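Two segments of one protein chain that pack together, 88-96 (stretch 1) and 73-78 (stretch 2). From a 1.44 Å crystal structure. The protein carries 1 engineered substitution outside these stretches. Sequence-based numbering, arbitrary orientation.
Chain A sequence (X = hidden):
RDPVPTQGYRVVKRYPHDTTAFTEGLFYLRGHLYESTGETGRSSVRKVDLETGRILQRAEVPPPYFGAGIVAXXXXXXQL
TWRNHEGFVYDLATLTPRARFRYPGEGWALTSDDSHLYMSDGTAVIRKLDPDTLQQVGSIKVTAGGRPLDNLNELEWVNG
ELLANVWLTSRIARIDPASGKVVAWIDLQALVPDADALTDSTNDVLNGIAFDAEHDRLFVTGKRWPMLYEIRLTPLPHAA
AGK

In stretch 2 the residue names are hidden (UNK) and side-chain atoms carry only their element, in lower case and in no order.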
ATOM      1  N   PHE A  88     -10.914  -2.534  10.669  1.00 21.54           N
ATOM      2  CA  PHE A  88     -12.180  -3.116  10.229  1.00 22.68           C
ATOM      3  C   PHE A  88     -11.958  -4.274   9.299  1.00 21.12           C
ATOM      4  O   PHE A  88     -10.944  -4.310   8.552  1.00 21.82           O
ATOM      5  CB  PHE A  88     -12.955  -2.004   9.507  1.00 24.84           C
ATOM      6  CG  PHE A  88     -13.275  -0.832  10.515  1.00 28.80           C
ATOM      7  CD1 PHE A  88     -12.692   0.406  10.398  1.00 30.63           C
ATOM      8  CD2 PHE A  88     -14.006  -1.112  11.653  1.00 30.30           C
ATOM      9  CE1 PHE A  88     -13.001   1.473  11.284  1.00 31.69           C
ATOM     10  CE2 PHE A  88     -14.268  -0.081  12.640  1.00 33.05           C
ATOM     11  CZ  PHE A  88     -13.703   1.180  12.444  1.00 34.74           C
ATOM     12  N   VAL A  89     -12.873  -5.195   9.359  1.00 22.44           N
ATOM     13  CA  VAL A  89     -12.840  -6.296   8.401  1.00 22.20           C
ATOM     14  C   VAL A  89     -14.150  -6.248   7.663  1.00 23.39           C
ATOM     15  O   VAL A  89     -15.204  -6.250   8.326  1.00 25.68           O
ATOM     16  CB  VAL A  89     -12.678  -7.693   9.123  1.00 22.38           C
ATOM     17  CG1 VAL A  89     -12.742  -8.839   8.126  1.00 24.82           C
ATOM     18  CG2 VAL A  89     -11.421  -7.736  10.058  1.00 23.46           C
ATOM     19  N   TYR A  90     -14.088  -6.230   6.331  1.00 21.87           N
ATOM     20  CA  TYR A  90     -15.271  -6.221   5.492  1.00 22.75           C
ATOM     21  C   TYR A  90     -15.404  -7.566   4.807  1.00 24.77           C
ATOM     22  O   TYR A  90     -14.389  -8.187   4.508  1.00 24.75           O
ATOM     23  CB  TYR A  90     -15.132  -5.148   4.353  1.00 23.84           C
ATOM     24  CG  TYR A  90     -14.926  -3.740   4.810  1.00 23.07           C
ATOM     25  CD1 TYR A  90     -13.678  -3.289   5.145  1.00 22.67           C
ATOM     26  CD2 TYR A  90     -15.981  -2.842   4.891  1.00 27.03           C
ATOM     27  CE1 TYR A  90     -13.451  -1.987   5.548  1.00 23.52           C
ATOM     28  CE2 TYR A  90     -15.779  -1.474   5.332  1.00 28.43           C
ATOM     29  CZ  TYR A  90     -14.481  -1.063   5.642  1.00 24.79           C
ATOM     30  OH  TYR A  90     -14.147   0.243   6.037  1.00 27.67           O
ATOM     31  N   ASP A  91     -16.640  -7.968   4.497  1.00 27.16           N
ATOM     32  CA  ASP A  91     -16.801  -9.038   3.496  1.00 28.96           C
ATOM     33  C   ASP A  91     -16.390  -8.415   2.162  1.00 27.91           C
ATOM     34  O   ASP A  91     -16.892  -7.349   1.774  1.00 27.67           O
ATOM     35  CB  ASP A  91     -18.270  -9.425   3.454  1.00 32.17           C
ATOM     36  CG  ASP A  91     -18.588 -10.432   2.382  1.00 37.56           C
ATOM     37  OD1 ASP A  91     -18.180 -11.608   2.568  1.00 40.11           O
ATOM     38  OD2 ASP A  91     -19.320 -10.080   1.413  1.00 41.00           O
ATOM     39  N   LEU A  92     -15.463  -9.045   1.465  1.00 28.33           N
ATOM     40  CA  LEU A  92     -14.956  -8.521   0.227  1.00 30.09           C
ATOM     41  C   LEU A  92     -16.025  -8.350  -0.839  1.00 31.03           C
ATOM     42  O   LEU A  92     -16.096  -7.310  -1.498  1.00 32.88           O
ATOM     43  CB  LEU A  92     -13.943  -9.521  -0.297  1.00 33.96           C
ATOM     44  CG  LEU A  92     -12.501  -9.264  -0.561  1.00 37.58           C
ATOM     45  CD1 LEU A  92     -12.092 -10.404  -1.484  1.00 38.09           C
ATOM     46  CD2 LEU A  92     -12.260  -7.991  -1.212  1.00 34.31           C
ATOM     47  N   ALA A  93     -16.846  -9.367  -1.047  1.00 32.61           N
ATOM     48  CA  ALA A  93     -17.834  -9.295  -2.129  1.00 34.19           C
ATOM     49  C   ALA A  93     -18.792  -8.141  -2.008  1.00 34.14           C
ATOM     50  O   ALA A  93     -19.097  -7.481  -3.025  1.00 35.25           O
ATOM     51  CB  ALA A  93     -18.634 -10.607  -2.180  1.00 35.89           C
ATOM     52  N   THR A  94     -19.370  -7.951  -0.807  1.00 33.56           N
ATOM     53  CA  THR A  94     -20.355  -6.891  -0.612  1.00 33.25           C
ATOM     54  C   THR A  94     -19.795  -5.550  -0.076  1.00 31.97           C
ATOM     55  O   THR A  94     -20.529  -4.555  -0.003  1.00 31.92           O
ATOM     56  CB  THR A  94     -21.443  -7.297   0.414  1.00 35.75           C
ATOM     57  OG1 THR A  94     -20.812  -7.644   1.638  1.00 37.78           O
ATOM     58  CG2 THR A  94     -22.337  -8.511   0.001  1.00 37.72           C
ATOM     59  N   LEU A  95     -18.516  -5.544   0.299  1.00 28.84           N
ATOM     60  CA  LEU A  95     -17.851  -4.414   1.000  1.00 27.26           C
ATOM     61  C   LEU A  95     -18.683  -3.941   2.196  1.00 29.07           C
ATOM     62  O   LEU A  95     -18.912  -2.724   2.378  1.00 30.79           O
ATOM     63  CB  LEU A  95     -17.538  -3.241   0.073  1.00 27.55           C
ATOM     64  CG  LEU A  95     -16.570  -3.576  -1.039  1.00 26.94           C
ATOM     65  CD1 LEU A  95     -16.326  -2.273  -1.915  1.00 29.17           C
ATOM     66  CD2 LEU A  95     -15.264  -3.992  -0.420  1.00 26.35           C
ATOM     67  N   THR A  96     -19.225  -4.861   2.976  1.00 27.89           N
ATOM     68  CA  THR A  96     -19.974  -4.485   4.152  1.00 30.78           C
ATOM     69  C   THR A  96     -19.111  -4.862   5.369  1.00 28.84           C
ATOM     70  O   THR A  96     -18.445  -5.909   5.386  1.00 27.24           O
ATOM     71  CB  THR A  96     -21.322  -5.173   4.178  1.00 34.24           C
ATOM     72  OG1 THR A  96     -21.141  -6.552   4.005  1.00 39.38           O
ATOM     73  CG2 THR A  96     -22.196  -4.715   3.061  1.00 37.15           C
ATOM     74  N   UNK A  73      -7.661 -10.801   2.258  1.00 22.29           N
ATOM     75  CA  UNK A  73      -7.315 -12.101   2.871  1.00 23.94           C
ATOM     76  C   UNK A  73      -8.474 -13.009   2.667  1.00 26.54           C
ATOM     77  O   UNK A  73      -9.529 -12.778   3.252  1.00 25.03           O
ATOM     78  c   UNK A  73      -5.422 -15.245   5.260  1.00 31.58           C
ATOM     79  c   UNK A  73      -6.579 -13.341   4.901  1.00 25.42           C
ATOM     80  c   UNK A  73      -7.329 -14.192   5.582  1.00 29.84           C
ATOM     81  c   UNK A  73      -3.197 -15.797   4.630  1.00 36.70           C
ATOM     82  c   UNK A  73      -6.967 -11.976   4.366  1.00 25.60           C
ATOM     83  n   UNK A  73      -6.659 -15.319   5.830  1.00 31.55           N
ATOM     84  c   UNK A  73      -3.043 -14.539   4.041  1.00 36.23           C
ATOM     85  c   UNK A  73      -4.357 -16.155   5.272  1.00 35.89           C
ATOM     86  c   UNK A  73      -5.338 -13.988   4.672  1.00 27.50           C
ATOM     87  c   UNK A  73      -4.151 -13.599   4.045  1.00 29.57           C
ATOM     88  N   UNK A  74      -8.336 -14.030   1.767  1.00 28.36           N
ATOM     89  CA  UNK A  74      -9.438 -14.921   1.503  1.00 31.09           C
ATOM     90  C   UNK A  74     -10.679 -14.125   1.060  1.00 30.57           C
ATOM     91  O   UNK A  74     -10.595 -13.388   0.058  1.00 31.32           O
ATOM     92  c   UNK A  74      -8.468 -16.667   2.983  1.00 38.24           C
ATOM     93  n   UNK A  74      -5.502 -19.809   3.759  1.00 64.83           N
ATOM     94  c   UNK A  74      -9.731 -15.845   2.716  1.00 32.98           C
ATOM     95  n   UNK A  74      -7.298 -18.399   4.110  1.00 59.21           N
ATOM     96  c   UNK A  74      -8.640 -17.860   3.878  1.00 50.25           C
ATOM     97  n   UNK A  74      -7.442 -20.061   2.484  1.00 65.17           N
ATOM     98  c   UNK A  74      -6.748 -19.420   3.444  1.00 64.25           C
ATOM     99  N   UNK A  75     -11.777 -14.211   1.811  1.00 30.55           N
ATOM    100  CA  UNK A  75     -13.044 -13.587   1.431  1.00 31.96           C
ATOM    101  C   UNK A  75     -13.199 -12.225   2.123  1.00 29.62           C
ATOM    102  O   UNK A  75     -14.301 -11.637   2.069  1.00 32.25           O
ATOM    103  c   UNK A  75     -14.287 -14.754   3.411  1.00 40.47           C
ATOM    104  c   UNK A  75     -14.241 -14.492   1.861  1.00 35.59           C
ATOM    105  o   UNK A  75     -15.425 -14.904   3.954  1.00 49.04           O
ATOM    106  o   UNK A  75     -13.221 -14.878   4.112  1.00 43.14           O
ATOM    107  N   UNK A  76     -12.134 -11.755   2.767  1.00 25.98           N
ATOM    108  CA  UNK A  76     -12.172 -10.529   3.578  1.00 26.43           C
ATOM    109  C   UNK A  76     -11.297  -9.399   3.041  1.00 23.04           C
ATOM    110  O   UNK A  76     -10.256  -9.649   2.422  1.00 24.17           O
ATOM    111  c   UNK A  76     -10.677 -13.997   7.427  1.00 53.61           C
ATOM    112  n   UNK A  76     -11.257 -14.982   6.755  1.00 54.52           N
ATOM    113  c   UNK A  76     -12.612 -11.928   5.614  1.00 33.94           C
ATOM    114  c   UNK A  76     -12.470 -12.300   6.989  1.00 45.18           C
ATOM    115  c   UNK A  76     -11.720 -10.818   5.057  1.00 27.22           C
ATOM    116  n   UNK A  76      -9.526 -14.235   8.028  1.00 49.43           N
ATOM    117  n   UNK A  76     -11.179 -12.747   7.482  1.00 53.96           N
ATOM    118  N   UNK A  77     -11.699  -8.174   3.373  1.00 21.72           N
ATOM    119  CA  UNK A  77     -10.878  -6.978   3.161  1.00 20.45           C
ATOM    120  C   UNK A  77     -10.584  -6.386   4.504  1.00 20.03           C
ATOM    121  O   UNK A  77     -11.492  -6.108   5.280  1.00 20.49           O
ATOM    122  c   UNK A  77     -10.586  -3.769   2.686  1.00 22.50           C
ATOM    123  c   UNK A  77     -11.462  -4.331   0.482  1.00 23.10           C
ATOM    124  c   UNK A  77     -10.749  -4.855   1.690  1.00 21.27           C
ATOM    125  c   UNK A  77     -11.565  -6.005   2.212  1.00 20.28           C
ATOM    126  N   UNK A  78      -9.310  -6.273   4.830  1.00 18.57           N
ATOM    127  CA  UNK A  78      -8.899  -5.760   6.182  1.00 18.62           C
ATOM    128  C   UNK A  78      -8.356  -4.362   6.014  1.00 17.22           C
ATOM    129  O   UNK A  78      -7.557  -4.131   5.114  1.00 18.66           O
ATOM    130  c   UNK A  78      -8.474  -8.160   6.892  1.00 21.69           C
ATOM    131  c   UNK A  78      -7.369  -6.232   8.130  1.00 20.47           C
ATOM    132  c   UNK A  78      -7.592  -9.259   7.211  1.00 27.22           C
ATOM    133  c   UNK A  78      -7.842  -6.763   6.796  1.00 19.36           C
TER
HETATM  134  O   HOH W   1     -16.268 -11.983   0.082  1.00 28.41           O
HETATM  135  O   HOH W   2     -16.433 -12.486   4.992  1.00 41.17           O
HETATM  136  O   HOH W   3     -18.044 -14.857   2.935  1.00 49.32           O

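Position 73 has ten side-chain atoms. One carbon leads to fused five- and six-membered rings that hold eight carbons and one nitrogen. This is an indole, and it touches nothing on stretch 1. The residue is Trp-73.

Position 74 carries three carbons, a nitrogen, and then a carbon bearing two more nitrogens. This is a guanidinium on a long arm. The end of the arm leads away from stretch 1. The backbone O of position 74 lies 3.7 Å from Leu-92 CD1. The residue is Arg-74. Its phi of 56° and psi of -119° suit the first corner of a type II' turn.

Position 75 has two carbons, the second carrying two oxygens. This is a short carboxylate. The backbone O of position 75 accepts a hydrogen bond from Leu-92 N at 2.9 Å. The residue is Asp-75. Its OD1 lies 4.5 Å from Asp-91 OD1, a pairing of like charges. Waters 2 and 3 each donate to both of these oxygens. Water 1 donates to Asp-75 O and Asp-91 OD1 and accepts from Ala-93 N.

Position 76 again shows three carbons, a nitrogen, and a carbon with two nitrogens. The third side-chain carbon packs against stretch 1. The residue is Arg-76, and that carbon, CD, sits 3.7 Å from Val-89 CG1. Arg-76 NH1 forms a salt bridge with Asp-75 OD2 at 3.3 Å. The turn is closed by Arg-76 N to Trp-73 O and Trp-73 N to Arg-76 O, both 2.8 Å.

Position 77 has four carbons, forked at the second. They meet the side chains of Tyr-90, Leu-92 and Leu-95. The fork identifies Leu-77. Its CD2 is 4.0 Å from Tyr-90 CD1, its CD1 is 3.9 Å from Leu-95 CD2, and its CB is 4.0 Å from Leu-92 CD2.

Position 78 also has four carbons, but the fork is at the first and one arm is two carbons long. One of its carbons packs on Val-89. The residue is Ile-78, with CG1 4.3 Å from Val-89 CG2.

The contact is an antiparallel strand pairing. Tyr-90 N donates to Leu-77 O at 2.8 Å, and Leu-77 N donates to Tyr-90 O at 2.9 Å. Both bonds are nearly straight. Val-89 and Ile-78 share one face, Tyr-90 and Leu-77 the other. The bond from Leu-92 N to Asp-75 O extends the link to the turn. Leu-77 has the largest covered area. Apolar packing backs the backbone bonds, while water bridges the two carboxylates.

Stretch 2, residues 73-78: WRDRLI
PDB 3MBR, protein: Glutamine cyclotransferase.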